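Local atomic coordinates of DNA mismatch repair protein MUTS (Thermus aquaticus, PDB entry 1EWQ), a protein that recognises mismatched bases in DNA to begin mismatch repair and has a weak ATPase activity. Residues Leu116-Thr120 with Pro175-Leu179; Arg550-Gly556 with Pro569-Ala575; Ile599-Gln604 with Leu616-Asp620. All blocks are in the same frame, centred on the assembly; numbering follows the deposited sequence.

Interaction 1: residues Leu116-Thr120 with Pro175-Leu179; sequences LTPGT and PAEVL
The carboxylate of Glu-177 lies with Pro-118 over one face and two donors of the 116-120 loop at its rim. CG and CD of the proline ring cover that face, CG coming to 3.7 Å from Glu-177 OE1, while the methyl of Thr-120 lies beyond OE1, obliquely and on the side away from the proline, CG2 4.2 Å from that oxygen. Near the carboxylate plane, OE1 is gripped twice. Thr-117 OG1 donates to its syn lone pair at 2.7 Å, and Gly-119 N donates to its anti lone pair at 2.8 Å, with an N-H...O angle of 145°. The threonine side chain crosses the glutamate at about a right angle; with chi1 at 73° its hydroxyl sits between the backbone N and the carbonyl carbon, which aims it at OE1. Glu-177 reaches across with CG anti to its own N (chi1 -156°) and an extended chain.

Residues 117-120 form a type I beta turn, closed by Thr-120 N to Thr-117 O at 3.0 Å, and OE1 thus binds the side chain of its first residue and the amide of its third. Gly-119 packs against the root of the glutamate: a CB on it would run into Glu-177 CB. Beside it, the methyl of Ala-176 rests 3.9 Å from Pro-118 O.

The turn follows the last strand of the MutS domain I sheet, and Glu-177 lies on strand 177-180 of domain II, so the contact joins the two domains. OE2 is taken up by Ser-203 OG and, weakly, by Tyr-227 OH. A buried carboxylate supplied with donors at both oxygens would probably remain ionised, and the paired bonds on OE1 limit how its plane can rotate.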
ATOM      1  N   LEU C 116       1.063 -19.349  13.497  1.00 33.43           N
ATOM      2  CA  LEU C 116       1.933 -18.323  12.935  1.00 32.37           C
ATOM      3  C   LEU C 116       1.279 -16.974  13.135  1.00 31.24           C
ATOM      4  O   LEU C 116       0.266 -16.671  12.515  1.00 31.17           O
ATOM      5  CB  LEU C 116       2.185 -18.555  11.446  1.00 32.44           C
ATOM      6  CG  LEU C 116       2.898 -19.850  11.046  1.00 32.77           C
ATOM      7  CD1 LEU C 116       3.199 -19.815   9.554  1.00 33.40           C
ATOM      8  CD2 LEU C 116       4.181 -20.005  11.819  1.00 32.98           C
ATOM      9  N   THR C 117       1.849 -16.180  14.031  1.00 30.17           N
ATOM     10  CA  THR C 117       1.333 -14.857  14.312  1.00 29.49           C
ATOM     11  C   THR C 117       2.518 -13.906  14.210  1.00 28.81           C
ATOM     12  O   THR C 117       3.639 -14.272  14.511  1.00 28.87           O
ATOM     13  CB  THR C 117       0.671 -14.797  15.704  1.00 28.99           C
ATOM     14  OG1 THR C 117       1.668 -14.816  16.730  1.00 28.27           O
ATOM     15  CG2 THR C 117      -0.269 -15.995  15.875  1.00 28.79           C
ATOM     16  N   PRO C 118       2.274 -12.668  13.788  1.00 28.57           N
ATOM     17  CA  PRO C 118       3.342 -11.676  13.632  1.00 28.88           C
ATOM     18  C   PRO C 118       4.393 -11.610  14.735  1.00 28.74           C
ATOM     19  O   PRO C 118       5.586 -11.551  14.442  1.00 29.03           O
ATOM     20  CB  PRO C 118       2.574 -10.364  13.443  1.00 28.69           C
ATOM     21  CG  PRO C 118       1.293 -10.608  14.177  1.00 29.13           C
ATOM     22  CD  PRO C 118       0.949 -12.025  13.799  1.00 28.66           C
ATOM     23  N   GLY C 119       3.965 -11.652  15.992  1.00 28.34           N
ATOM     24  CA  GLY C 119       4.922 -11.570  17.082  1.00 28.49           C
ATOM     25  C   GLY C 119       5.506 -12.861  17.644  1.00 28.56           C
ATOM     26  O   GLY C 119       6.157 -12.827  18.680  1.00 28.33           O
ATOM     27  N   THR C 120       5.301 -13.992  16.977  1.00 28.55           N
ATOM     28  CA  THR C 120       5.832 -15.255  17.487  1.00 28.32           C
ATOM     29  C   THR C 120       6.490 -16.085  16.387  1.00 28.35           C
ATOM     30  O   THR C 120       6.664 -17.293  16.530  1.00 28.55           O
ATOM     31  CB  THR C 120       4.708 -16.108  18.121  1.00 28.29           C
ATOM     32  OG1 THR C 120       3.764 -16.474  17.109  1.00 27.51           O
ATOM     33  CG2 THR C 120       3.991 -15.324  19.223  1.00 28.21           C
ATOM     34  N   PRO C 175       6.718  -3.276  19.031  1.00 28.29           N
ATOM     35  CA  PRO C 175       6.298  -4.680  19.069  1.00 27.86           C
ATOM     36  C   PRO C 175       5.550  -5.015  17.792  1.00 27.95           C
ATOM     37  O   PRO C 175       4.976  -4.133  17.166  1.00 27.81           O
ATOM     38  CB  PRO C 175       5.389  -4.733  20.285  1.00 27.82           C
ATOM     39  CG  PRO C 175       4.730  -3.386  20.236  1.00 28.19           C
ATOM     40  CD  PRO C 175       5.899  -2.464  19.946  1.00 28.06           C
ATOM     41  N   ALA C 176       5.555  -6.283  17.407  1.00 27.72           N
ATOM     42  CA  ALA C 176       4.862  -6.695  16.196  1.00 28.09           C
ATOM     43  C   ALA C 176       3.467  -7.206  16.541  1.00 28.02           C
ATOM     44  O   ALA C 176       2.589  -7.289  15.679  1.00 28.20           O
ATOM     45  CB  ALA C 176       5.668  -7.787  15.475  1.00 28.09           C
ATOM     46  N   GLU C 177       3.273  -7.535  17.816  1.00 28.00           N
ATOM     47  CA  GLU C 177       2.004  -8.062  18.301  1.00 27.50           C
ATOM     48  C   GLU C 177       1.834  -7.734  19.785  1.00 27.25           C
ATOM     49  O   GLU C 177       2.752  -7.918  20.581  1.00 27.08           O
ATOM     50  CB  GLU C 177       1.981  -9.570  18.104  1.00 27.53           C
ATOM     51  CG  GLU C 177       0.607 -10.170  18.017  1.00 27.99           C
ATOM     52  CD  GLU C 177       0.649 -11.674  17.926  1.00 28.60           C
ATOM     53  OE1 GLU C 177       1.689 -12.227  17.496  1.00 29.00           O
ATOM     54  OE2 GLU C 177      -0.366 -12.306  18.272  1.00 28.61           O
ATOM     55  N   VAL C 178       0.650  -7.269  20.158  1.00 27.30           N
ATOM     56  CA  VAL C 178       0.397  -6.898  21.542  1.00 27.44           C
ATOM     57  C   VAL C 178      -0.737  -7.690  22.212  1.00 27.90           C
ATOM     58  O   VAL C 178      -1.794  -7.899  21.624  1.00 27.75           O
ATOM     59  CB  VAL C 178       0.088  -5.377  21.633  1.00 27.50           C
ATOM     60  CG1 VAL C 178      -0.304  -5.000  23.059  1.00 27.29           C
ATOM     61  CG2 VAL C 178       1.307  -4.570  21.197  1.00 26.99           C
ATOM     62  N   LEU C 179      -0.494  -8.124  23.445  1.00 28.06           N
ATOM     63  CA  LEU C 179      -1.481  -8.860  24.231  1.00 28.90           C
ATOM     64  C   LEU C 179      -1.920  -7.940  25.376  1.00 29.24           C
ATOM     65  O   LEU C 179      -1.102  -7.573  26.220  1.00 29.72           O
ATOM     66  CB  LEU C 179      -0.870 -10.128  24.839  1.00 28.32           C
ATOM     67  CG  LEU C 179      -0.058 -11.082  23.965  1.00 28.42           C
ATOM     68  CD1 LEU C 179       0.454 -12.216  24.831  1.00 27.96           C
ATOM     69  CD2 LEU C 179      -0.907 -11.625  22.823  1.00 28.14           C
TER

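Interaction 2: residues Arg550-Gly556 with Pro569-Ala575; sequences RLQIRAG and PNDLEMA
An antiparallel strand pair with a beta bulge joins strands 551-556 and 570-574 at the outer side of a four-stranded mixed sheet packed on the helix that follows the P-loop. Leu-551 and Ile-553 form hydrogen-bonded pairs with Met-574 (selenomethionine) and Leu-572; the straightest bond is Ile-553 N to Leu-572 O, 2.8 Å and 176°. After Ile-553 the register slips by one residue, and Gly-556 pairs with Asn-570. Ala-555, in a left-handed helical conformation, turns its N to Asp-571 OD1, 2.7 Å away and met nearly along the C-O axis. On the buried face Leu-551 CD2 packs 3.8 Å from Leu-572 CG, and Leu-572 touches Phe-592 and Thr-596 of helix 589-603. On the other face Gln-552 lies across from Glu-573, amide and carboxylate planes 15° apart; Gln-552 OE1 and Glu-573 OE1, both acceptors 3.4 Å apart, form no hydrogen bond, and packing is CG to CG at 4.1 Å. An alanine at Gln-552, lacking CG and the amide, is likely to leave the Glu-573 carboxylate freer to turn. Arg-554 runs beside Asp-571, but its guanidinium makes salt bridges with Glu-612 and Glu-613. Asp-571 spends one oxygen on the amide that the bulge displaces, and its charge probably strengthens that bond.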
ATOM      1  N   ARG C 550      29.491  20.818  30.435  1.00 38.56           N
ATOM      2  CA  ARG C 550      29.260  21.844  29.439  1.00 38.22           C
ATOM      3  C   ARG C 550      29.035  21.205  28.084  1.00 37.25           C
ATOM      4  O   ARG C 550      29.652  20.189  27.755  1.00 36.91           O
ATOM      5  CB  ARG C 550      30.470  22.778  29.351  1.00 39.32           C
ATOM      6  CG  ARG C 550      30.443  23.895  30.352  1.00 41.47           C
ATOM      7  CD  ARG C 550      31.836  24.448  30.636  1.00 42.95           C
ATOM      8  NE  ARG C 550      31.763  25.640  31.481  1.00 44.48           N
ATOM      9  CZ  ARG C 550      31.005  25.753  32.573  1.00 45.23           C
ATOM     10  NH1 ARG C 550      30.238  24.739  32.973  1.00 45.44           N
ATOM     11  NH2 ARG C 550      31.006  26.892  33.262  1.00 45.80           N
ATOM     12  N   LEU C 551      28.131  21.785  27.308  1.00 35.95           N
ATOM     13  CA  LEU C 551      27.911  21.290  25.969  1.00 34.77           C
ATOM     14  C   LEU C 551      28.709  22.265  25.121  1.00 34.26           C
ATOM     15  O   LEU C 551      28.461  23.470  25.145  1.00 33.52           O
ATOM     16  CB  LEU C 551      26.428  21.331  25.591  1.00 34.42           C
ATOM     17  CG  LEU C 551      26.090  20.866  24.166  1.00 34.38           C
ATOM     18  CD1 LEU C 551      24.659  20.335  24.119  1.00 34.07           C
ATOM     19  CD2 LEU C 551      26.282  22.013  23.185  1.00 33.63           C
ATOM     20  N   GLN C 552      29.703  21.747  24.413  1.00 33.63           N
ATOM     21  CA  GLN C 552      30.522  22.579  23.545  1.00 33.44           C
ATOM     22  C   GLN C 552      30.765  21.831  22.259  1.00 32.51           C
ATOM     23  O   GLN C 552      31.579  20.905  22.195  1.00 32.43           O
ATOM     24  CB  GLN C 552      31.848  22.940  24.216  1.00 34.25           C
ATOM     25  CG  GLN C 552      31.661  23.801  25.449  1.00 36.26           C
ATOM     26  CD  GLN C 552      32.969  24.306  26.039  1.00 37.50           C
ATOM     27  OE1 GLN C 552      33.696  25.083  25.408  1.00 38.83           O
ATOM     28  NE2 GLN C 552      33.274  23.869  27.256  1.00 37.69           N
ATOM     29  N   ILE C 553      30.032  22.236  21.232  1.00 31.70           N
ATOM     30  CA  ILE C 553      30.127  21.602  19.932  1.00 30.88           C
ATOM     31  C   ILE C 553      30.685  22.567  18.897  1.00 30.59           C
ATOM     32  O   ILE C 553      30.146  23.657  18.698  1.00 30.51           O
ATOM     33  CB  ILE C 553      28.732  21.120  19.453  1.00 30.35           C
ATOM     34  CG1 ILE C 553      28.115  20.176  20.491  1.00 30.24           C
ATOM     35  CG2 ILE C 553      28.857  20.426  18.108  1.00 30.03           C
ATOM     36  CD1 ILE C 553      26.723  19.666  20.116  1.00 29.27           C
ATOM     37  N   ARG C 554      31.767  22.166  18.243  1.00 30.09           N
ATOM     38  CA  ARG C 554      32.361  22.987  17.203  1.00 29.96           C
ATOM     39  C   ARG C 554      32.070  22.339  15.855  1.00 29.13           C
ATOM     40  O   ARG C 554      32.370  21.166  15.647  1.00 29.00           O
ATOM     41  CB  ARG C 554      33.881  23.114  17.392  1.00 30.91           C
ATOM     42  CG  ARG C 554      34.530  24.132  16.429  1.00 32.42           C
ATOM     43  CD  ARG C 554      36.033  24.351  16.690  1.00 33.63           C
ATOM     44  NE  ARG C 554      36.870  23.252  16.201  1.00 34.94           N
ATOM     45  CZ  ARG C 554      37.619  22.482  16.984  1.00 35.71           C
ATOM     46  NH1 ARG C 554      37.633  22.692  18.294  1.00 36.38           N
ATOM     47  NH2 ARG C 554      38.356  21.506  16.464  1.00 36.21           N
ATOM     48  N   ALA C 555      31.470  23.107  14.953  1.00 28.00           N
ATOM     49  CA  ALA C 555      31.153  22.628  13.615  1.00 27.26           C
ATOM     50  C   ALA C 555      30.330  21.347  13.580  1.00 26.76           C
ATOM     51  O   ALA C 555      30.694  20.391  12.890  1.00 26.23           O
ATOM     52  CB  ALA C 555      32.450  22.438  12.806  1.00 27.12           C
ATOM     53  N   GLY C 556      29.218  21.334  14.311  1.00 26.18           N
ATOM     54  CA  GLY C 556      28.360  20.166  14.313  1.00 25.43           C
ATOM     55  C   GLY C 556      27.447  20.177  13.099  1.00 24.99           C
ATOM     56  O   GLY C 556      27.191  21.232  12.518  1.00 25.02           O
ATOM     57  N   PRO C 569      28.022  23.534   8.765  1.00 32.66           N
ATOM     58  CA  PRO C 569      28.260  23.216  10.175  1.00 31.78           C
ATOM     59  C   PRO C 569      27.974  24.413  11.089  1.00 31.02           C
ATOM     60  O   PRO C 569      27.975  25.555  10.642  1.00 30.71           O
ATOM     61  CB  PRO C 569      29.737  22.808  10.193  1.00 32.26           C
ATOM     62  CG  PRO C 569      29.974  22.283   8.792  1.00 32.61           C
ATOM     63  CD  PRO C 569      29.242  23.327   7.968  1.00 32.45           C
ATOM     64  N   ASN C 570      27.720  24.144  12.365  1.00 30.24           N
ATOM     65  CA  ASN C 570      27.441  25.204  13.326  1.00 29.51           C
ATOM     66  C   ASN C 570      27.936  24.861  14.706  1.00 29.08           C
ATOM     67  O   ASN C 570      28.040  23.695  15.071  1.00 28.98           O
ATOM     68  CB  ASN C 570      25.945  25.504  13.388  1.00 29.40           C
ATOM     69  CG  ASN C 570      25.533  26.574  12.413  1.00 29.62           C
ATOM     70  OD1 ASN C 570      25.993  27.712  12.497  1.00 29.47           O
ATOM     71  ND2 ASN C 570      24.663  26.219  11.480  1.00 29.46           N
ATOM     72  N   ASP C 571      28.244  25.897  15.472  1.00 29.14           N
ATOM     73  CA  ASP C 571      28.730  25.713  16.826  1.00 29.26           C
ATOM     74  C   ASP C 571      27.579  25.874  17.799  1.00 29.34           C
ATOM     75  O   ASP C 571      26.482  26.301  17.430  1.00 28.88           O
ATOM     76  CB  ASP C 571      29.799  26.758  17.182  1.00 29.27           C
ATOM     77  CG  ASP C 571      30.960  26.777  16.203  1.00 29.17           C
ATOM     78  OD1 ASP C 571      31.201  25.754  15.535  1.00 28.97           O
ATOM     79  OD2 ASP C 571      31.643  27.824  16.124  1.00 29.46           O
ATOM     80  N   LEU C 572      27.857  25.533  19.048  1.00 29.46           N
ATOM     81  CA  LEU C 572      26.894  25.659  20.115  1.00 30.24           C
ATOM     82  C   LEU C 572      27.568  25.439  21.451  1.00 30.68           C
ATOM     83  O   LEU C 572      28.327  24.484  21.623  1.00 30.78           O
ATOM     84  CB  LEU C 572      25.747  24.648  19.961  1.00 29.91           C
ATOM     85  CG  LEU C 572      24.725  24.721  21.102  1.00 29.62           C
ATOM     86  CD1 LEU C 572      24.100  26.101  21.129  1.00 28.91           C
ATOM     87  CD2 LEU C 572      23.667  23.646  20.931  1.00 29.26           C
ATOM     88  N   GLU C 573      27.306  26.354  22.376  1.00 31.31           N
ATOM     89  CA  GLU C 573      27.802  26.270  23.742  1.00 32.32           C
ATOM     90  C   GLU C 573      26.569  26.416  24.611  1.00 32.59           C
ATOM     91  O   GLU C 573      25.764  27.323  24.395  1.00 32.43           O
ATOM     92  CB  GLU C 573      28.783  27.387  24.063  1.00 33.19           C
ATOM     93  CG  GLU C 573      30.175  27.139  23.562  1.00 34.49           C
ATOM     94  CD  GLU C 573      31.208  27.843  24.410  1.00 35.42           C
ATOM     95  OE1 GLU C 573      31.292  27.532  25.619  1.00 36.20           O
ATOM     96  OE2 GLU C 573      31.934  28.703  23.876  1.00 35.92           O
HETATM   97  N   MSE C 574      26.426  25.518  25.581  1.00 32.98           N
HETATM   98  CA  MSE C 574      25.272  25.493  26.477  1.00 33.89           C
HETATM   99  C   MSE C 574      25.620  24.896  27.827  1.00 33.76           C
HETATM  100  O   MSE C 574      26.318  23.880  27.910  1.00 34.09           O
HETATM  101  CB  MSE C 574      24.161  24.626  25.894  1.00 35.32           C
HETATM  102  CG  MSE C 574      23.264  25.279  24.894  1.00 36.95           C
HETATM  103 SE   MSE C 574      21.650  24.240  24.867  1.00 41.30          SE
HETATM  104  CE  MSE C 574      20.810  24.967  26.415  1.00 39.13           C
ATOM    105  N   ALA C 575      25.088  25.490  28.885  1.00 33.16           N
ATOM    106  CA  ALA C 575      25.350  24.994  30.230  1.00 32.59           C
ATOM    107  C   ALA C 575      24.129  25.251  31.092  1.00 32.04           C
ATOM    108  O   ALA C 575      24.075  26.245  31.811  1.00 32.00           O
ATOM    109  CB  ALA C 575      26.568  25.701  30.815  1.00 32.58           C
TER

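Interaction 3: residues Ile599-Gln604 with Leu616-Asp620; sequences IALLAQ and LPLFD
Gln-604 leaves the end of its helix with CB turned toward the 616-620 loop, and chi1 of -75° puts CG anti to the carbonyl carbon, from where an extended chain carries the amide across to Phe-619. CG passes 4.0 Å from Leu-618 CD2, the two side chains crossing at a slant. CD comes within 3.6 Å of Phe-619 N. At the tip the amide spans both backbone polar atoms of one residue: OE1 accepts from Phe-619 N at 3.1 Å, with the donor above the carbonyl plane and not on a lone pair, whereas NE2 gives a straight bond to Phe-619 O, 2.9 Å and 172°, the oxygen lying in the plane of the Gln-604 amide and receiving the bond on a lone pair of its own, in its carbonyl plane. NE2 also bonds to Leu-296 O, and a water sits between OE1 and Pro-617 O.

This amide is at the C-terminal end of helix 589-603, which follows the Walker A loop of the P-loop NTPase domain, and it holds the connection from strand 613-616 to strand 621-625 against that end. OE1 also lies at the edge of the Phe-619 ring, near its plane and 3.6 Å from CD1, the amide and ring planes being 33° apart. One turn back along the helix, Ala-600 CB meets the same ring at CE1, 3.7 Å away, while Tyr-690 stacks edge-to-face with it. Leu-616 puts CD1 between the helix side chains, 3.5 Å from Ala-603 CB, which is tight for two carbons, and 3.8 Å from Ile-599 CG2. Leu-551 and Ile-553 of strand 551-556 meet its other methyl, CD2.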
ATOM      1  N   ILE C 599      23.497  14.535  17.952  1.00 20.04           N
ATOM      2  CA  ILE C 599      24.887  14.429  18.388  1.00 20.28           C
ATOM      3  C   ILE C 599      24.925  13.850  19.806  1.00 20.84           C
ATOM      4  O   ILE C 599      25.731  12.960  20.102  1.00 20.44           O
ATOM      5  CB  ILE C 599      25.578  15.814  18.361  1.00 20.37           C
ATOM      6  CG1 ILE C 599      25.794  16.243  16.903  1.00 20.23           C
ATOM      7  CG2 ILE C 599      26.892  15.771  19.134  1.00 19.76           C
ATOM      8  CD1 ILE C 599      26.217  17.694  16.761  1.00 20.60           C
ATOM      9  N   ALA C 600      24.042  14.358  20.668  1.00 21.08           N
ATOM     10  CA  ALA C 600      23.943  13.899  22.059  1.00 21.72           C
ATOM     11  C   ALA C 600      23.497  12.436  22.085  1.00 22.09           C
ATOM     12  O   ALA C 600      24.004  11.631  22.870  1.00 22.55           O
ATOM     13  CB  ALA C 600      22.941  14.757  22.825  1.00 21.81           C
ATOM     14  N   LEU C 601      22.553  12.097  21.218  1.00 22.57           N
ATOM     15  CA  LEU C 601      22.050  10.727  21.142  1.00 23.02           C
ATOM     16  C   LEU C 601      23.166   9.770  20.748  1.00 23.20           C
ATOM     17  O   LEU C 601      23.330   8.707  21.353  1.00 22.89           O
ATOM     18  CB  LEU C 601      20.920  10.637  20.122  1.00 23.03           C
ATOM     19  CG  LEU C 601      20.315   9.259  19.820  1.00 23.66           C
ATOM     20  CD1 LEU C 601      20.113   8.453  21.098  1.00 23.26           C
ATOM     21  CD2 LEU C 601      18.985   9.468  19.099  1.00 23.54           C
ATOM     22  N   LEU C 602      23.933  10.155  19.730  1.00 23.36           N
ATOM     23  CA  LEU C 602      25.034   9.326  19.248  1.00 23.20           C
ATOM     24  C   LEU C 602      26.115   9.145  20.312  1.00 23.17           C
ATOM     25  O   LEU C 602      26.632   8.048  20.501  1.00 23.56           O
ATOM     26  CB  LEU C 602      25.635   9.934  17.973  1.00 23.07           C
ATOM     27  CG  LEU C 602      24.756   9.894  16.715  1.00 23.39           C
ATOM     28  CD1 LEU C 602      25.429  10.673  15.581  1.00 23.11           C
ATOM     29  CD2 LEU C 602      24.523   8.453  16.306  1.00 22.75           C
ATOM     30  N   ALA C 603      26.461  10.220  21.011  1.00 22.62           N
ATOM     31  CA  ALA C 603      27.476  10.119  22.056  1.00 22.13           C
ATOM     32  C   ALA C 603      27.040   9.185  23.187  1.00 21.90           C
ATOM     33  O   ALA C 603      27.852   8.431  23.732  1.00 21.90           O
ATOM     34  CB  ALA C 603      27.781  11.493  22.625  1.00 21.41           C
ATOM     35  N   GLN C 604      25.762   9.229  23.550  1.00 21.32           N
ATOM     36  CA  GLN C 604      25.301   8.385  24.643  1.00 20.98           C
ATOM     37  C   GLN C 604      24.992   6.953  24.240  1.00 20.93           C
ATOM     38  O   GLN C 604      24.464   6.144  25.020  1.00 20.76           O
ATOM     39  CB  GLN C 604      24.139   9.073  25.369  1.00 20.95           C
ATOM     40  CG  GLN C 604      24.700  10.223  26.237  1.00 21.35           C
ATOM     41  CD  GLN C 604      23.662  10.993  27.011  1.00 21.26           C
ATOM     42  OE1 GLN C 604      23.294  12.102  26.625  1.00 21.59           O
ATOM     43  NE2 GLN C 604      23.177  10.415  28.113  1.00 20.69           N
ATOM     44  N   LEU C 616      30.278  17.037  25.651  1.00 29.60           N
ATOM     45  CA  LEU C 616      28.876  16.837  25.981  1.00 29.41           C
ATOM     46  C   LEU C 616      28.569  16.341  27.379  1.00 29.21           C
ATOM     47  O   LEU C 616      29.345  15.593  27.974  1.00 29.77           O
ATOM     48  CB  LEU C 616      28.261  15.844  24.992  1.00 29.27           C
ATOM     49  CG  LEU C 616      28.340  16.203  23.508  1.00 29.91           C
ATOM     50  CD1 LEU C 616      28.127  14.951  22.676  1.00 30.00           C
ATOM     51  CD2 LEU C 616      27.309  17.276  23.175  1.00 29.57           C
ATOM     52  N   PRO C 617      27.429  16.776  27.933  1.00 28.58           N
ATOM     53  CA  PRO C 617      27.041  16.326  29.271  1.00 28.23           C
ATOM     54  C   PRO C 617      26.238  15.029  29.086  1.00 27.82           C
ATOM     55  O   PRO C 617      25.916  14.644  27.953  1.00 27.66           O
ATOM     56  CB  PRO C 617      26.182  17.478  29.789  1.00 28.34           C
ATOM     57  CG  PRO C 617      25.512  17.972  28.551  1.00 28.65           C
ATOM     58  CD  PRO C 617      26.618  17.933  27.502  1.00 28.53           C
ATOM     59  N   LEU C 618      25.931  14.342  30.176  1.00 26.88           N
ATOM     60  CA  LEU C 618      25.151  13.124  30.063  1.00 26.25           C
ATOM     61  C   LEU C 618      23.696  13.476  30.360  1.00 25.86           C
ATOM     62  O   LEU C 618      23.309  13.641  31.518  1.00 26.51           O
ATOM     63  CB  LEU C 618      25.677  12.080  31.036  1.00 26.09           C
ATOM     64  CG  LEU C 618      27.092  11.622  30.695  1.00 25.92           C
ATOM     65  CD1 LEU C 618      27.734  10.884  31.865  1.00 25.65           C
ATOM     66  CD2 LEU C 618      27.016  10.752  29.454  1.00 26.12           C
ATOM     67  N   PHE C 619      22.899  13.630  29.304  1.00 25.11           N
ATOM     68  CA  PHE C 619      21.492  13.979  29.458  1.00 24.04           C
ATOM     69  C   PHE C 619      20.676  12.781  29.953  1.00 23.39           C
ATOM     70  O   PHE C 619      20.971  11.639  29.613  1.00 22.49           O
ATOM     71  CB  PHE C 619      20.916  14.479  28.122  1.00 23.81           C
ATOM     72  CG  PHE C 619      21.621  15.691  27.571  1.00 24.03           C
ATOM     73  CD1 PHE C 619      22.534  15.569  26.529  1.00 23.96           C
ATOM     74  CD2 PHE C 619      21.371  16.955  28.088  1.00 23.60           C
ATOM     75  CE1 PHE C 619      23.182  16.697  26.010  1.00 23.93           C
ATOM     76  CE2 PHE C 619      22.019  18.082  27.572  1.00 23.99           C
ATOM     77  CZ  PHE C 619      22.921  17.950  26.534  1.00 23.34           C
ATOM     78  N   ASP C 620      19.651  13.051  30.761  1.00 23.02           N
ATOM     79  CA  ASP C 620      18.807  11.978  31.276  1.00 23.25           C
ATOM     80  C   ASP C 620      17.646  11.713  30.319  1.00 23.11           C
ATOM     81  O   ASP C 620      16.932  10.719  30.444  1.00 22.95           O
ATOM     82  CB  ASP C 620      18.303  12.319  32.687  1.00 23.16           C
ATOM     83  CG  ASP C 620      17.318  13.466  32.708  1.00 23.63           C
ATOM     84  OD1 ASP C 620      17.171  14.175  31.690  1.00 23.91           O
ATOM     85  OD2 ASP C 620      16.688  13.667  33.767  1.00 24.35           O
TER
HETATM   86  O   HOH W   1      25.512  13.629  25.061  1.00 27.90           O

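Overall arrangement
The three contacts follow one another along the chain, none crossing or enclosing another. Interaction 1 comes first, closing a loop of 54 residues that contains strands 134-139, 143-149 and 154-160 and helix 163-173, and tying domain I to domain II. It stands alone, with nearest atoms about 30 Å from interaction 2 and about 18 Å from interaction 3. Interaction 2 then closes a 12-residue connection without helix or strand, and interaction 3 an 11-residue one that includes most of strand 613-616. These two touch: Leu-551 packs on Leu-616, Pro-617 and Phe-619, so the small sheet, helix 589-603 and the 616-620 loop share one apolar interior in the ATPase domain.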